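Carbon monoxide oxidation system transcription regulator CooA-1 (Carboxydothermus hydrogenoformans, PDB 2FMY) probably activates transcription of carbon monoxide oxidation genes, as a CRP-family dimer that senses carbon monoxide through bound heme and then binds DNA. Local coordinates at residues 22-27 with 93-98; 39-44 with 83-88; 145-150 with 164-169. All coordinates share one frame; numbering follows the deposited sequence.

Contact 1: 22-27 with 93-98; sequences GVLKEF and TILYTD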
loop_
_atom_site.group_PDB
_atom_site.type_symbol
_atom_site.label_atom_id
_atom_site.label_comp_id
_atom_site.label_asym_id
_atom_site.label_seq_id
_atom_site.Cartn_x
_atom_site.Cartn_y
_atom_site.Cartn_z
ATOM N N GLY A 22 19.564 10.862 -23.879
ATOM C CA GLY A 22 18.313 11.561 -24.207
ATOM C C GLY A 22 17.228 11.591 -23.136
ATOM O O GLY A 22 16.369 12.470 -23.149
ATOM N N VAL A 23 17.256 10.643 -22.203
ATOM C CA VAL A 23 16.196 10.546 -21.181
ATOM C C VAL A 23 16.213 11.729 -20.208
ATOM O O VAL A 23 15.164 12.298 -19.894
ATOM C CB VAL A 23 16.258 9.205 -20.401
ATOM C CG1 VAL A 23 15.135 9.135 -19.353
ATOM C CG2 VAL A 23 16.143 8.055 -21.353
ATOM N N LEU A 24 17.407 12.104 -19.754
ATOM C CA LEU A 24 17.562 13.160 -18.754
ATOM C C LEU A 24 16.932 14.481 -19.199
ATOM O O LEU A 24 16.237 15.126 -18.423
ATOM C CB LEU A 24 19.042 13.355 -18.427
ATOM C CG LEU A 24 19.496 13.845 -17.051
ATOM C CD1 LEU A 24 18.686 13.225 -15.905
ATOM C CD2 LEU A 24 20.973 13.519 -16.899
ATOM N N LYS A 25 17.155 14.866 -20.455
ATOM C CA LYS A 25 16.663 16.154 -20.967
ATOM C C LYS A 25 15.127 16.235 -21.092
ATOM O O LYS A 25 14.576 17.294 -21.381
ATOM C CB LYS A 25 17.340 16.502 -22.297
ATOM C CG LYS A 25 16.924 15.631 -23.468
ATOM C CD LYS A 25 17.858 15.806 -24.652
ATOM C CE LYS A 25 17.470 16.987 -25.511
ATOM N NZ LYS A 25 17.897 16.766 -26.923
ATOM N N GLU A 26 14.449 15.117 -20.859
ATOM C CA GLU A 26 12.995 15.087 -20.797
ATOM C C GLU A 26 12.470 15.601 -19.449
ATOM O O GLU A 26 11.265 15.830 -19.285
ATOM C CB GLU A 26 12.490 13.675 -21.059
ATOM C CG GLU A 26 12.977 13.101 -22.383
ATOM C CD GLU A 26 11.981 12.155 -23.009
ATOM O OE1 GLU A 26 10.857 12.028 -22.468
ATOM O OE2 GLU A 26 12.313 11.556 -24.054
ATOM N N PHE A 27 13.388 15.780 -18.502
ATOM C CA PHE A 27 13.074 16.286 -17.169
ATOM C C PHE A 27 13.561 17.719 -17.012
ATOM O O PHE A 27 14.593 18.097 -17.575
ATOM C CB PHE A 27 13.745 15.414 -16.103
ATOM C CG PHE A 27 13.231 13.999 -16.055
ATOM C CD1 PHE A 27 13.732 13.028 -16.922
ATOM C CD2 PHE A 27 12.258 13.633 -15.129
ATOM C CE1 PHE A 27 13.259 11.715 -16.878
ATOM C CE2 PHE A 27 11.781 12.331 -15.074
ATOM C CZ PHE A 27 12.282 11.369 -15.951
ATOM N N THR A 93 16.728 18.864 -4.683
ATOM C CA THR A 93 16.629 19.120 -6.115
ATOM C C THR A 93 15.920 17.935 -6.744
ATOM O O THR A 93 16.348 16.788 -6.580
ATOM C CB THR A 93 18.025 19.295 -6.776
ATOM O OG1 THR A 93 18.649 20.480 -6.274
ATOM C CG2 THR A 93 17.897 19.426 -8.283
ATOM N N ILE A 94 14.824 18.204 -7.445
ATOM C CA ILE A 94 14.113 17.148 -8.164
ATOM C C ILE A 94 14.204 17.362 -9.674
ATOM O O ILE A 94 14.436 18.482 -10.146
ATOM C CB ILE A 94 12.612 17.011 -7.730
ATOM C CG1 ILE A 94 11.770 18.176 -8.275
ATOM C CG2 ILE A 94 12.495 16.820 -6.214
ATOM C CD1 ILE A 94 10.282 18.029 -8.100
ATOM N N LEU A 95 14.033 16.261 -10.405
ATOM C CA LEU A 95 13.895 16.232 -11.849
ATOM C C LEU A 95 12.478 15.760 -12.135
ATOM O O LEU A 95 12.101 14.667 -11.716
ATOM C CB LEU A 95 14.891 15.231 -12.447
ATOM C CG LEU A 95 16.382 15.591 -12.474
ATOM C CD1 LEU A 95 17.254 14.345 -12.554
ATOM C CD2 LEU A 95 16.682 16.548 -13.621
ATOM N N TYR A 96 11.689 16.583 -12.824
ATOM C CA TYR A 96 10.276 16.287 -13.052
ATOM C C TYR A 96 9.914 16.344 -14.536
ATOM O O TYR A 96 10.452 17.157 -15.281
ATOM C CB TYR A 96 9.374 17.243 -12.250
ATOM C CG TYR A 96 9.394 18.699 -12.712
ATOM C CD1 TYR A 96 8.414 19.202 -13.581
ATOM C CD2 TYR A 96 10.388 19.573 -12.275
ATOM C CE1 TYR A 96 8.428 20.556 -13.998
ATOM C CE2 TYR A 96 10.421 20.910 -12.692
ATOM C CZ TYR A 96 9.438 21.393 -13.546
ATOM O OH TYR A 96 9.488 22.717 -13.930
ATOM N N THR A 97 8.983 15.485 -14.936
ATOM C CA THR A 97 8.435 15.485 -16.279
ATOM C C THR A 97 6.936 15.228 -16.189
ATOM O O THR A 97 6.463 14.651 -15.213
ATOM C CB THR A 97 9.121 14.394 -17.177
ATOM O OG1 THR A 97 8.833 14.636 -18.561
ATOM C CG2 THR A 97 8.662 12.999 -16.794
ATOM N N ASP A 98 6.190 15.659 -17.201
ATOM C CA ASP A 98 4.785 15.329 -17.285
ATOM C C ASP A 98 4.626 13.816 -17.390
ATOM O O ASP A 98 5.424 13.155 -18.047
ATOM C CB ASP A 98 4.151 16.012 -18.500
ATOM C CG ASP A 98 2.636 16.114 -18.389
ATOM O OD1 ASP A 98 1.939 15.094 -18.591
ATOM O OD2 ASP A 98 2.136 17.229 -18.116
#
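The first torsions turn Phe27 and Thr97 to each other: the ring of Phe27 is swung to the side of its backbone N (chi1 -65°), while OG1 of Thr97 stands opposite its own backbone N (chi1 -165°), where it reaches the carbonyl of Glu26. The hydroxyl donates a hydrogen bond to that oxygen, Thr97 OG1 to Glu26 O being 2.8 Å. The donor lies well above the carbonyl plane, 37° out of it, so the bond does not follow a lone pair. The rest of Thr97 leans on the aromatic ring. Its CB sits over one face, 4.2 Å from the Phe27 centroid, a CH-pi contact, and its methyl CG2 comes 3.6 Å from Phe27 CE2. At the root of the side chain, Phe27 CB packs against Leu95 CB at 3.8 Å, the two side chains crossing at about a right angle. Farther out, methyl meets methyl, Leu24 CD1 touching Leu95 CD1 at 3.8 Å. The main chain adds a CA-H...O contact, Phe27 CA to Tyr96 O at 3.3 Å. Leu95 and Thr97, two apart on strand 92-98, thus turn the same face to the 3-10 turn 24-26 and to Phe27, which leads into the edge strand 28-32. This joins the entry of the beta-roll of the cyclic nucleotide-binding fold to one of its sheets, where Tyr96 pairs with Arg28 through the backbone. Ile105 of helix 99-108 also packs on Phe27. Chemically, the contact is largely apolar, with one hydroxyl bond to the carbonyl just before Phe27; that bond and the CH-pi contact from the same threonine help to set where the turn sits on the strand and, with Leu95 and Ile105, how the buried phenylalanine ring lies.

Contact 2: 39-44 with 83-88; sequences YTPNTE and RAFIQA. With HEM (protoporphyrin IX containing Fe), chain E.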
loop_
_atom_site.group_PDB
_atom_site.type_symbol
_atom_site.label_atom_id
_atom_site.label_comp_id
_atom_site.label_asym_id
_atom_site.label_seq_id
_atom_site.Cartn_x
_atom_site.Cartn_y
_atom_site.Cartn_z
ATOM N N TYR A 39 4.367 19.031 -3.095
ATOM C CA TYR A 39 3.063 18.751 -3.676
ATOM C C TYR A 39 2.052 18.394 -2.594
ATOM O O TYR A 39 2.372 17.685 -1.635
ATOM C CB TYR A 39 3.156 17.600 -4.692
ATOM C CG TYR A 39 4.198 17.801 -5.772
ATOM C CD1 TYR A 39 4.052 18.806 -6.732
ATOM C CD2 TYR A 39 5.334 16.992 -5.833
ATOM C CE1 TYR A 39 5.016 19.004 -7.720
ATOM C CE2 TYR A 39 6.298 17.175 -6.823
ATOM C CZ TYR A 39 6.130 18.185 -7.764
ATOM O OH TYR A 39 7.074 18.380 -8.751
ATOM N N THR A 40 0.837 18.911 -2.767
ATOM C CA THR A 40 -0.327 18.502 -1.994
ATOM C C THR A 40 -0.962 17.290 -2.694
ATOM O O THR A 40 -0.556 16.959 -3.807
ATOM C CB THR A 40 -1.334 19.658 -1.875
ATOM O OG1 THR A 40 -1.623 20.180 -3.180
ATOM C CG2 THR A 40 -0.756 20.777 -1.020
ATOM N N PRO A 41 -1.913 16.589 -2.038
ATOM C CA PRO A 41 -2.596 15.480 -2.710
ATOM C C PRO A 41 -3.189 15.849 -4.073
ATOM O O PRO A 41 -3.998 16.790 -4.160
ATOM C CB PRO A 41 -3.714 15.125 -1.735
ATOM C CG PRO A 41 -3.171 15.493 -0.401
ATOM C CD PRO A 41 -2.362 16.731 -0.641
ATOM N N ASN A 42 -2.779 15.109 -5.116
ATOM C CA ASN A 42 -3.397 15.194 -6.452
ATOM C C ASN A 42 -3.398 16.601 -7.055
ATOM O O ASN A 42 -4.458 17.103 -7.449
ATOM C CB ASN A 42 -4.849 14.679 -6.422
ATOM C CG ASN A 42 -4.963 13.236 -5.969
ATOM O OD1 ASN A 42 -4.374 12.336 -6.565
ATOM N ND2 ASN A 42 -5.763 13.007 -4.926
ATOM N N THR A 43 -2.220 17.220 -7.133
ATOM C CA THR A 43 -2.065 18.591 -7.634
ATOM C C THR A 43 -2.645 18.748 -9.044
ATOM O O THR A 43 -2.929 17.757 -9.719
ATOM C CB THR A 43 -0.568 19.052 -7.615
ATOM O OG1 THR A 43 0.221 18.229 -8.485
ATOM C CG2 THR A 43 0.011 18.986 -6.220
ATOM N N GLU A 44 -2.824 19.991 -9.486
ATOM C CA GLU A 44 -3.340 20.252 -10.828
ATOM C C GLU A 44 -2.494 19.515 -11.886
ATOM O O GLU A 44 -3.033 18.789 -12.729
ATOM C CB GLU A 44 -3.421 21.765 -11.097
ATOM C CG GLU A 44 -4.304 22.541 -10.079
ATOM C CD GLU A 44 -4.511 24.029 -10.424
ATOM O OE1 GLU A 44 -3.708 24.608 -11.197
ATOM O OE2 GLU A 44 -5.489 24.624 -9.910
ATOM N N ARG A 83 -2.850 10.561 -2.937
ATOM C CA ARG A 83 -3.505 11.294 -1.856
ATOM C C ARG A 83 -2.569 11.745 -0.718
ATOM O O ARG A 83 -3.033 12.144 0.352
ATOM C CB ARG A 83 -4.667 10.469 -1.298
ATOM C CG ARG A 83 -5.936 10.552 -2.156
ATOM C CD ARG A 83 -6.889 9.417 -1.822
ATOM N NE ARG A 83 -6.362 8.123 -2.257
ATOM C CZ ARG A 83 -6.887 6.941 -1.937
ATOM N NH1 ARG A 83 -7.964 6.858 -1.151
ATOM N NH2 ARG A 83 -6.327 5.829 -2.398
ATOM N N ALA A 84 -1.263 11.712 -0.954
ATOM C CA ALA A 84 -0.283 12.076 0.069
ATOM C C ALA A 84 0.321 13.463 -0.152
ATOM O O ALA A 84 0.325 13.981 -1.273
ATOM C CB ALA A 84 0.815 11.028 0.120
ATOM N N PHE A 85 0.808 14.059 0.934
ATOM C CA PHE A 85 1.599 15.277 0.874
ATOM C C PHE A 85 3.069 14.897 0.653
ATOM O O PHE A 85 3.497 13.777 0.985
ATOM C CB PHE A 85 1.448 16.103 2.153
ATOM C CG PHE A 85 0.091 16.748 2.317
ATOM C CD1 PHE A 85 -0.106 18.080 1.961
ATOM C CD2 PHE A 85 -0.984 16.028 2.838
ATOM C CE1 PHE A 85 -1.348 18.695 2.117
ATOM C CE2 PHE A 85 -2.237 16.634 3.007
ATOM C CZ PHE A 85 -2.418 17.971 2.646
ATOM N N ILE A 86 3.825 15.819 0.066
ATOM C CA ILE A 86 5.232 15.572 -0.256
ATOM C C ILE A 86 6.050 16.776 0.194
ATOM O O ILE A 86 5.834 17.888 -0.287
ATOM C CB ILE A 86 5.425 15.272 -1.769
ATOM C CG1 ILE A 86 4.668 13.992 -2.163
ATOM C CG2 ILE A 86 6.901 15.130 -2.120
ATOM C CD1 ILE A 86 4.623 13.731 -3.667
ATOM N N GLN A 87 6.966 16.549 1.140
ATOM C CA GLN A 87 7.731 17.626 1.769
ATOM C C GLN A 87 9.230 17.361 1.690
ATOM O O GLN A 87 9.664 16.219 1.836
ATOM C CB GLN A 87 7.309 17.773 3.232
ATOM C CG GLN A 87 7.996 18.891 4.009
ATOM C CD GLN A 87 7.565 18.934 5.468
ATOM O OE1 GLN A 87 7.436 17.899 6.114
ATOM N NE2 GLN A 87 7.342 20.134 5.988
ATOM N N ALA A 88 10.008 18.423 1.464
ATOM C CA ALA A 88 11.468 18.347 1.466
ATOM C C ALA A 88 11.978 18.310 2.904
ATOM O O ALA A 88 11.699 19.215 3.694
ATOM C CB ALA A 88 12.071 19.532 0.715
HETATM C CHA HEM E . -2.587 5.954 -9.200
HETATM C CHB HEM E . -1.293 5.961 -13.871
HETATM C CHC HEM E . 3.348 6.629 -12.543
HETATM C CHD HEM E . 2.147 5.637 -7.935
HETATM C C1A HEM E . -2.658 5.961 -10.579
HETATM C C2A HEM E . -3.875 6.001 -11.382
HETATM C C3A HEM E . -3.527 5.996 -12.684
HETATM C C4A HEM E . -2.072 5.967 -12.739
HETATM C CMA HEM E . -4.498 6.038 -13.902
HETATM C CAA HEM E . -5.316 6.007 -10.814
HETATM C CBA HEM E . -5.732 4.537 -10.763
HETATM C CGA HEM E . -7.202 4.343 -10.479
HETATM O O1A HEM E . -8.064 4.849 -11.254
HETATM O O2A HEM E . -7.517 3.663 -9.472
HETATM C C1B HEM E . 0.080 6.096 -13.921
HETATM C C2B HEM E . 0.887 6.046 -15.121
HETATM C C3B HEM E . 2.175 6.233 -14.759
HETATM C C4B HEM E . 2.224 6.406 -13.316
HETATM C CMB HEM E . 0.307 5.814 -16.537
HETATM C CAB HEM E . 3.422 6.246 -15.666
HETATM C CBB HEM E . 3.378 6.634 -16.939
HETATM C C1C HEM E . 3.451 6.460 -11.179
HETATM C C2C HEM E . 4.632 6.623 -10.348
HETATM C C3C HEM E . 4.296 6.336 -9.073
HETATM C C4C HEM E . 2.888 5.987 -9.049
HETATM C CMC HEM E . 6.027 7.058 -10.857
HETATM C CAC HEM E . 5.206 6.373 -7.821
HETATM C CBC HEM E . 6.246 5.535 -7.723
HETATM C C1D HEM E . 0.771 5.673 -7.812
HETATM C C2D HEM E . 0.016 5.542 -6.575
HETATM C C3D HEM E . -1.458 5.632 -6.981
HETATM C C4D HEM E . -1.460 5.822 -8.408
HETATM C CMD HEM E . 0.574 5.332 -5.153
HETATM C CAD HEM E . -2.677 5.570 -6.039
HETATM C CBD HEM E . -2.822 6.990 -5.521
HETATM C CGD HEM E . -3.861 7.105 -4.437
HETATM O O1D HEM E . -3.859 8.126 -3.722
HETATM O O2D HEM E . -4.703 6.186 -4.297
HETATM N NA HEM E . -1.585 5.945 -11.445
HETATM N NB HEM E . 0.927 6.320 -12.847
HETATM N NC HEM E . 2.417 6.084 -10.348
HETATM N ND HEM E . -0.143 5.830 -8.850
HETATM FE FE HEM E . 0.383 6.105 -10.801
HETATM O O HOH W 1 1.032 14.776 -3.903
#
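Tyr39 and Ile86 bond to each other through both backbone groups, as an antiparallel hydrogen-bonded pair. The shorter bond runs from Ile86 N to Tyr39 O, 2.9 Å, though bent at the hydrogen (142°); the return bond from Tyr39 N to Ile86 O is weak and long, 3.4 Å. Beyond the pair the backbones stay close but the direct ladder stops, and one water donates to both Thr40 O (2.7 Å) and Ala84 O (2.8 Å), serving two neighbouring acceptors. Edge strand 37-39 pairs here with 85-88, the next strand in one sheet of the beta-roll of the cyclic nucleotide-binding domain, adapted to hold heme. Pro41 lays CD over the centre of the Phe85 ring, 3.4 Å from the centroid, a CH-pi contact. At the far end heme propionate O1D accepts two bonds, from Arg83 N at 2.8 Å and, almost straight (172°), from Arg83 NE at 2.9 Å. Arg83 NH2 donates to O2D, modelled short at 2.5 Å. A bend at chi3 (-69°) brings the guanidinium edge-on to the carboxylate. In the second subunit, Asp190 (salt bridge) and Thr129 OG1 engage NH1, and the carbonyl of Lys125 engages NH2.

Contact 3: 145-150 with 164-169; sequences EFLVQA and LELGLN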
loop_
_atom_site.group_PDB
_atom_site.type_symbol
_atom_site.label_atom_id
_atom_site.label_comp_id
_atom_site.label_asym_id
_atom_site.label_seq_id
_atom_site.Cartn_x
_atom_site.Cartn_y
_atom_site.Cartn_z
ATOM N N GLU A 145 4.683 -0.640 26.091
ATOM C CA GLU A 145 5.056 -0.284 27.462
ATOM C C GLU A 145 5.485 -1.507 28.293
ATOM O O GLU A 145 6.396 -1.410 29.111
ATOM C CB GLU A 145 3.986 0.577 28.171
ATOM C CG GLU A 145 2.652 -0.088 28.437
ATOM C CD GLU A 145 1.641 0.836 29.101
ATOM O OE1 GLU A 145 1.146 1.785 28.443
ATOM O OE2 GLU A 145 1.327 0.600 30.284
ATOM N N PHE A 146 4.853 -2.652 28.055
ATOM C CA PHE A 146 5.297 -3.915 28.648
ATOM C C PHE A 146 6.734 -4.263 28.247
ATOM O O PHE A 146 7.544 -4.587 29.105
ATOM C CB PHE A 146 4.341 -5.067 28.298
ATOM C CG PHE A 146 4.880 -6.441 28.651
ATOM C CD1 PHE A 146 5.198 -6.768 29.971
ATOM C CD2 PHE A 146 5.062 -7.397 27.663
ATOM C CE1 PHE A 146 5.712 -8.037 30.293
ATOM C CE2 PHE A 146 5.566 -8.666 27.970
ATOM C CZ PHE A 146 5.886 -8.989 29.285
ATOM N N LEU A 147 7.048 -4.183 26.953
ATOM C CA LEU A 147 8.376 -4.523 26.453
ATOM C C LEU A 147 9.471 -3.574 26.942
ATOM O O LEU A 147 10.600 -4.012 27.171
ATOM C CB LEU A 147 8.400 -4.617 24.917
ATOM C CG LEU A 147 7.427 -5.591 24.244
ATOM C CD1 LEU A 147 7.566 -5.576 22.725
ATOM C CD2 LEU A 147 7.554 -7.001 24.800
ATOM N N VAL A 148 9.136 -2.294 27.098
ATOM C CA VAL A 148 10.061 -1.294 27.651
ATOM C C VAL A 148 10.361 -1.586 29.124
ATOM O O VAL A 148 11.512 -1.484 29.551
ATOM C CB VAL A 148 9.547 0.170 27.482
ATOM C CG1 VAL A 148 10.425 1.152 28.260
ATOM C CG2 VAL A 148 9.516 0.569 26.012
ATOM N N GLN A 149 9.323 -1.939 29.885
ATOM C CA GLN A 149 9.477 -2.366 31.272
ATOM C C GLN A 149 10.327 -3.637 31.395
ATOM O O GLN A 149 11.261 -3.693 32.193
ATOM C CB GLN A 149 8.103 -2.573 31.933
ATOM C CG GLN A 149 8.175 -2.793 33.434
ATOM C CD GLN A 149 8.863 -1.641 34.156
ATOM O OE1 GLN A 149 8.523 -0.476 33.948
ATOM N NE2 GLN A 149 9.836 -1.964 35.010
ATOM N N ALA A 150 9.981 -4.653 30.611
ATOM C CA ALA A 150 10.754 -5.892 30.536
ATOM C C ALA A 150 12.230 -5.643 30.184
ATOM O O ALA A 150 13.116 -6.299 30.732
ATOM C CB ALA A 150 10.118 -6.843 29.521
ATOM N N LEU A 164 15.835 -9.668 25.850
ATOM C CA LEU A 164 14.746 -9.598 26.808
ATOM C C LEU A 164 14.256 -10.983 27.136
ATOM O O LEU A 164 14.132 -11.823 26.249
ATOM C CB LEU A 164 13.561 -8.807 26.231
ATOM C CG LEU A 164 13.454 -7.319 26.543
ATOM C CD1 LEU A 164 14.705 -6.534 26.109
ATOM C CD2 LEU A 164 12.195 -6.772 25.865
ATOM N N GLU A 165 13.954 -11.199 28.412
ATOM C CA GLU A 165 13.235 -12.385 28.841
ATOM C C GLU A 165 11.889 -11.952 29.378
ATOM O O GLU A 165 11.806 -11.271 30.403
ATOM C CB GLU A 165 14.006 -13.167 29.910
ATOM C CG GLU A 165 15.297 -13.819 29.423
ATOM C CD GLU A 165 15.097 -14.862 28.326
ATOM O OE1 GLU A 165 16.081 -15.150 27.610
ATOM O OE2 GLU A 165 13.979 -15.397 28.174
ATOM N N LEU A 166 10.835 -12.354 28.677
ATOM C CA LEU A 166 9.482 -11.923 29.006
ATOM C C LEU A 166 8.872 -12.714 30.155
ATOM O O LEU A 166 8.011 -12.191 30.879
ATOM C CB LEU A 166 8.586 -11.995 27.775
ATOM C CG LEU A 166 9.039 -11.171 26.565
ATOM C CD1 LEU A 166 8.047 -11.344 25.444
ATOM C CD2 LEU A 166 9.205 -9.688 26.928
ATOM N N GLY A 167 9.321 -13.963 30.312
ATOM C CA GLY A 167 8.823 -14.851 31.361
ATOM C C GLY A 167 7.440 -15.400 31.062
ATOM O O GLY A 167 6.910 -16.209 31.823
ATOM N N LEU A 168 6.865 -14.956 29.948
ATOM C CA LEU A 168 5.509 -15.315 29.543
ATOM C C LEU A 168 5.507 -15.686 28.065
ATOM O O LEU A 168 6.280 -15.124 27.283
ATOM C CB LEU A 168 4.541 -14.146 29.798
ATOM C CG LEU A 168 4.375 -13.640 31.245
ATOM C CD1 LEU A 168 3.496 -12.397 31.303
ATOM C CD2 LEU A 168 3.835 -14.718 32.168
ATOM N N ASN A 169 4.673 -16.658 27.698
ATOM C CA ASN A 169 4.458 -16.982 26.289
ATOM C C ASN A 169 3.387 -16.058 25.689
ATOM O O ASN A 169 2.828 -15.221 26.402
ATOM C CB ASN A 169 4.181 -18.486 26.075
ATOM C CG ASN A 169 2.818 -18.940 26.601
ATOM O OD1 ASN A 169 1.861 -18.164 26.678
ATOM N ND2 ASN A 169 2.722 -20.221 26.935
#
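Leu166 packs against helix 137-154 through one branch, CD2. Its CB starts a chain whose CG stands beside the backbone N, opposite the carbonyl carbon (chi1 -58°); CG serves as the fork, and from it CD2 runs into the helix surface. That methyl touches three residues: Leu147 CD2 at 3.8 Å, Phe146 CE2 at 3.9 Å and Ala150 CB at 4.0 Å. It meets the Phe146 ring obliquely, nearest CE2 and CZ. Ring and leucine are brought together partly because CG of Phe146 is opposite its backbone N (chi1 169°). The helix, strand 161-165 and the following loop belong to the CRP-like winged helix-turn-helix domain, and Leu166 also packs on Ile173 of helix 170-177, just beyond this loop, and on Leu205 of strand 204-207. Two residues earlier, Leu164 sends CD2 alongside the helix backbone, 3.4 Å from Leu147 O, and packs more loosely on Ala150, with CD2 at 4.2 Å from CB. No hydrogen bond joins 145-150 to 164-169, but Thr154 ties the helix to the strand: its OG1 accepts from the backbone N of Glu165 and donates to Ala150 O.

Contacts 1 and 2 belong to the heme-binding, cyclic nucleotide-binding-type domain, with centres about 19 Å apart. Along the chain, 39-44 and 83-88 both fall between 22-27 and 93-98, and strands 85-88 and 92-98 follow each other while belonging to different sheets of the roll. The two contacts touch where Ile94 CD1 lies 3.3 Å from Tyr39 OH. Contact 3 comes later, in the helix-turn-helix domain, its centre about 51 Å from that of contact 1 and 41 Å from that of contact 2, on the other side of the chain's centre. As in other CRP-type regulators, the signal probably passes between the domains through the long helix 111-135 and the dimer.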